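Local coordinates for cupin type-2 domain-containing protein (Ralstonia eutropha, PDB 2OPK) that is of unproven function but adopts a cupin fold, forms a two-subunit assembly and may be a mannose-6-phosphate isomerase, at residues B[31-36]-B[103-108]. Numbering follows the deposited sequence.
Sequences LKIERI and VWLAVH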
ATOM      1  N   LEU B  31     -12.114  -6.885  -5.023  1.00 23.59           N
ATOM      2  CA  LEU B  31     -10.863  -6.354  -4.518  1.00 21.91           C
ATOM      3  C   LEU B  31      -9.632  -6.871  -5.229  1.00 21.62           C
ATOM      4  O   LEU B  31      -9.464  -8.083  -5.389  1.00 22.18           O
ATOM      5  CB  LEU B  31     -10.698  -6.656  -3.018  1.00 23.36           C
ATOM      6  CG  LEU B  31      -9.396  -6.026  -2.485  1.00 26.78           C
ATOM      7  CD1 LEU B  31      -9.615  -4.578  -2.111  1.00 29.25           C
ATOM      8  CD2 LEU B  31      -8.901  -6.791  -1.400  1.00 33.82           C
ATOM      9  N   LYS B  32      -8.732  -5.952  -5.594  1.00 19.44           N
ATOM     10  CA  LYS B  32      -7.453  -6.335  -6.101  1.00 17.08           C
ATOM     11  C   LYS B  32      -6.350  -5.414  -5.558  1.00 16.45           C
ATOM     12  O   LYS B  32      -6.476  -4.196  -5.599  1.00 16.83           O
ATOM     13  CB  LYS B  32      -7.477  -6.350  -7.639  1.00 18.27           C
ATOM     14  CG  LYS B  32      -6.120  -6.581  -8.278  1.00 15.59           C
ATOM     15  CD  LYS B  32      -6.221  -6.924  -9.749  1.00 24.55           C
ATOM     16  CE  LYS B  32      -6.503  -5.693 -10.585  1.00 30.83           C
ATOM     17  NZ  LYS B  32      -6.588  -6.061 -12.056  1.00 37.53           N
ATOM     18  N   ILE B  33      -5.288  -6.025  -5.056  1.00 15.37           N
ATOM     19  CA  ILE B  33      -4.075  -5.332  -4.659  1.00 16.19           C
ATOM     20  C   ILE B  33      -3.013  -5.799  -5.625  1.00 14.90           C
ATOM     21  O   ILE B  33      -2.848  -7.009  -5.837  1.00 12.79           O
ATOM     22  CB  ILE B  33      -3.638  -5.687  -3.226  1.00 16.20           C
ATOM     23  CG1 ILE B  33      -4.765  -5.381  -2.228  1.00 16.23           C
ATOM     24  CG2 ILE B  33      -2.400  -4.886  -2.807  1.00 18.01           C
ATOM     25  CD1 ILE B  33      -4.405  -5.826  -0.758  1.00 13.94           C
ATOM     26  N   GLU B  34      -2.286  -4.850  -6.200  1.00 13.18           N
ATOM     27  CA  GLU B  34      -1.276  -5.175  -7.185  1.00 14.35           C
ATOM     28  C   GLU B  34      -0.089  -4.233  -7.129  1.00 15.44           C
ATOM     29  O   GLU B  34      -0.189  -3.082  -6.711  1.00 12.76           O
ATOM     30  CB  GLU B  34      -1.869  -5.134  -8.604  1.00 12.83           C
ATOM     31  CG  GLU B  34      -2.245  -3.737  -9.072  1.00 17.42           C
ATOM     32  CD  GLU B  34      -2.920  -3.703 -10.426  1.00 22.06           C
ATOM     33  OE1 GLU B  34      -2.862  -4.723 -11.168  1.00 21.73           O
ATOM     34  OE2 GLU B  34      -3.506  -2.619 -10.728  1.00 21.20           O
ATOM     35  N   ARG B  35       1.026  -4.759  -7.612  1.00 12.33           N
ATOM     36  CA  ARG B  35       2.260  -4.008  -7.839  1.00 15.77           C
ATOM     37  C   ARG B  35       2.310  -3.621  -9.342  1.00 14.82           C
ATOM     38  O   ARG B  35       1.923  -4.423 -10.199  1.00 13.10           O
ATOM     39  CB  ARG B  35       3.396  -4.947  -7.524  1.00 14.85           C
ATOM     40  CG  ARG B  35       4.687  -4.420  -7.692  1.00 23.06           C
ATOM     41  CD  ARG B  35       5.711  -5.406  -7.213  1.00 17.24           C
ATOM     42  NE  ARG B  35       6.112  -6.465  -8.140  1.00 18.17           N
ATOM     43  CZ  ARG B  35       7.349  -6.986  -8.125  1.00 18.81           C
ATOM     44  NH1 ARG B  35       8.245  -6.518  -7.275  1.00 21.54           N
ATOM     45  NH2 ARG B  35       7.730  -7.953  -8.925  1.00 20.74           N
ATOM     46  N   ILE B  36       2.736  -2.394  -9.631  1.00 14.34           N
ATOM     47  CA  ILE B  36       2.932  -1.907 -10.999  1.00 14.66           C
ATOM     48  C   ILE B  36       4.392  -1.512 -11.095  1.00 15.83           C
ATOM     49  O   ILE B  36       4.937  -0.872 -10.170  1.00 12.42           O
ATOM     50  CB  ILE B  36       2.104  -0.664 -11.346  1.00 15.92           C
ATOM     51  CG1 ILE B  36       0.642  -0.865 -10.953  1.00 17.51           C
ATOM     52  CG2 ILE B  36       2.271  -0.301 -12.878  1.00 13.35           C
ATOM     53  CD1 ILE B  36      -0.299   0.407 -11.065  1.00 17.60           C
ATOM     54  N   VAL B 103       8.072   1.757  -8.884  1.00 13.65           N
ATOM     55  CA  VAL B 103       7.211   0.693  -8.366  1.00 15.69           C
ATOM     56  C   VAL B 103       6.055   1.314  -7.617  1.00 13.66           C
ATOM     57  O   VAL B 103       6.264   2.161  -6.733  1.00 14.25           O
ATOM     58  CB  VAL B 103       7.985  -0.273  -7.394  1.00 17.55           C
ATOM     59  CG1 VAL B 103       7.052  -1.355  -6.869  1.00 16.62           C
ATOM     60  CG2 VAL B 103       9.212  -0.873  -8.099  1.00 18.30           C
ATOM     61  N   TRP B 104       4.845   0.882  -7.958  1.00 14.39           N
ATOM     62  CA  TRP B 104       3.606   1.390  -7.361  1.00 14.24           C
ATOM     63  C   TRP B 104       2.877   0.277  -6.648  1.00 14.18           C
ATOM     64  O   TRP B 104       3.066  -0.896  -6.964  1.00 11.63           O
ATOM     65  CB  TRP B 104       2.623   1.846  -8.406  1.00 13.84           C
ATOM     66  CG  TRP B 104       3.111   2.713  -9.536  1.00 13.10           C
ATOM     67  CD1 TRP B 104       3.935   2.353 -10.534  1.00 15.17           C
ATOM     68  CD2 TRP B 104       2.736   4.076  -9.790  1.00 12.07           C
ATOM     69  NE1 TRP B 104       4.113   3.400 -11.405  1.00 17.10           N
ATOM     70  CE2 TRP B 104       3.394   4.476 -10.965  1.00 14.21           C
ATOM     71  CE3 TRP B 104       1.924   4.999  -9.124  1.00 13.84           C
ATOM     72  CZ2 TRP B 104       3.237   5.755 -11.512  1.00 15.63           C
ATOM     73  CZ3 TRP B 104       1.753   6.260  -9.660  1.00 15.85           C
ATOM     74  CH2 TRP B 104       2.416   6.639 -10.834  1.00 16.47           C
ATOM     75  N   LEU B 105       2.015   0.677  -5.721  1.00 13.58           N
ATOM     76  CA  LEU B 105       1.074  -0.230  -5.062  1.00 14.74           C
ATOM     77  C   LEU B 105      -0.285   0.326  -5.379  1.00 13.62           C
ATOM     78  O   LEU B 105      -0.530   1.522  -5.167  1.00 16.44           O
ATOM     79  CB  LEU B 105       1.291  -0.242  -3.551  1.00 15.18           C
ATOM     80  CG  LEU B 105       0.406  -1.225  -2.782  1.00 15.48           C
ATOM     81  CD1 LEU B 105       0.758  -2.685  -3.105  1.00 15.18           C
ATOM     82  CD2 LEU B 105       0.576  -0.962  -1.313  1.00 29.24           C
ATOM     83  N   ALA B 106      -1.156  -0.511  -5.931  1.00 14.66           N
ATOM     84  CA  ALA B 106      -2.461  -0.080  -6.371  1.00 15.20           C
ATOM     85  C   ALA B 106      -3.557  -0.986  -5.820  1.00 16.68           C
ATOM     86  O   ALA B 106      -3.401  -2.218  -5.777  1.00 16.34           O
ATOM     87  CB  ALA B 106      -2.513  -0.018  -7.894  1.00 15.92           C
ATOM     88  N   VAL B 107      -4.653  -0.359  -5.382  1.00 16.10           N
ATOM     89  CA  VAL B 107      -5.802  -1.085  -4.831  1.00 16.12           C
ATOM     90  C   VAL B 107      -7.033  -0.676  -5.614  1.00 17.90           C
ATOM     91  O   VAL B 107      -7.297   0.496  -5.799  1.00 18.68           O
ATOM     92  CB  VAL B 107      -6.025  -0.842  -3.327  1.00 17.05           C
ATOM     93  CG1 VAL B 107      -7.167  -1.736  -2.744  1.00 15.77           C
ATOM     94  CG2 VAL B 107      -4.700  -1.064  -2.530  1.00 15.84           C
ATOM     95  N   HIS B 108      -7.749  -1.683  -6.101  1.00 17.38           N
ATOM     96  CA  HIS B 108      -8.969  -1.522  -6.841  1.00 18.10           C
ATOM     97  C   HIS B 108     -10.084  -2.099  -6.008  1.00 17.43           C
ATOM     98  O   HIS B 108      -9.993  -3.213  -5.535  1.00 16.59           O
ATOM     99  CB  HIS B 108      -8.830  -2.257  -8.184  1.00 17.75           C
ATOM    100  CG  HIS B 108      -7.713  -1.730  -9.046  1.00 21.84           C
ATOM    101  ND1 HIS B 108      -7.871  -0.660  -9.910  1.00 18.67           N
ATOM    102  CD2 HIS B 108      -6.414  -2.111  -9.151  1.00 25.83           C
ATOM    103  CE1 HIS B 108      -6.722  -0.421 -10.521  1.00 21.46           C
ATOM    104  NE2 HIS B 108      -5.826  -1.292 -10.087  1.00 22.25           N
TER
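Three groups converge on the carbonyl oxygen of Ile36: a hydrogen bond from Trp104 N (2.8 Å), a CA-H...O contact from Val103 CA (3.3 Å), and the edge of the indole, whose CD1 lies 3.4 Å from Ile36 O with that oxygen in the ring plane. The grip lies within an antiparallel strand pair, 31-38 with 102-109, inside a five-stranded sheet of the cupin beta-barrel. Lys32–His108, Glu34–Ala106 and Ile36–Trp104 are hydrogen-bonded pairs, each joined in both directions; Ile33–Val107 and Arg35–Leu105 are the non-hydrogen-bonded pairs between them. Trp104, with CG beside its own backbone N (chi1 -46°), suits the barrel interior: CD1 packs 3.6 Å from Ile36 CB, NE1 bonds Ser38 OG, and the ring reaches Ile66 of the facing sheet. An unidentified molecule, probably from the crystallisation liquor, lies beside this indole and may mark a pocket. Ala106 is small enough for both Ile36 CD1 and Glu34 CG to touch its CB, each at 3.9 Å. On the opposite face, branched apolar residues suit the subunit interface: Ile33 CG2 lies alongside Leu105 CD1 at 3.9 Å, and Leu105 packs on Leu105 of the second subunit. Arg35 sends its guanidinium elsewhere, to Gln23 and the carbonyls of Leu9 and Ala11. Glu34 takes the crowded first torsion (chi1 69°), which swings its extended chain across to His108. There His108 NE2 donates in its ring plane to Glu34 OE2 at 2.7 Å, striking from above a carboxylate turned 82° to the imidazole.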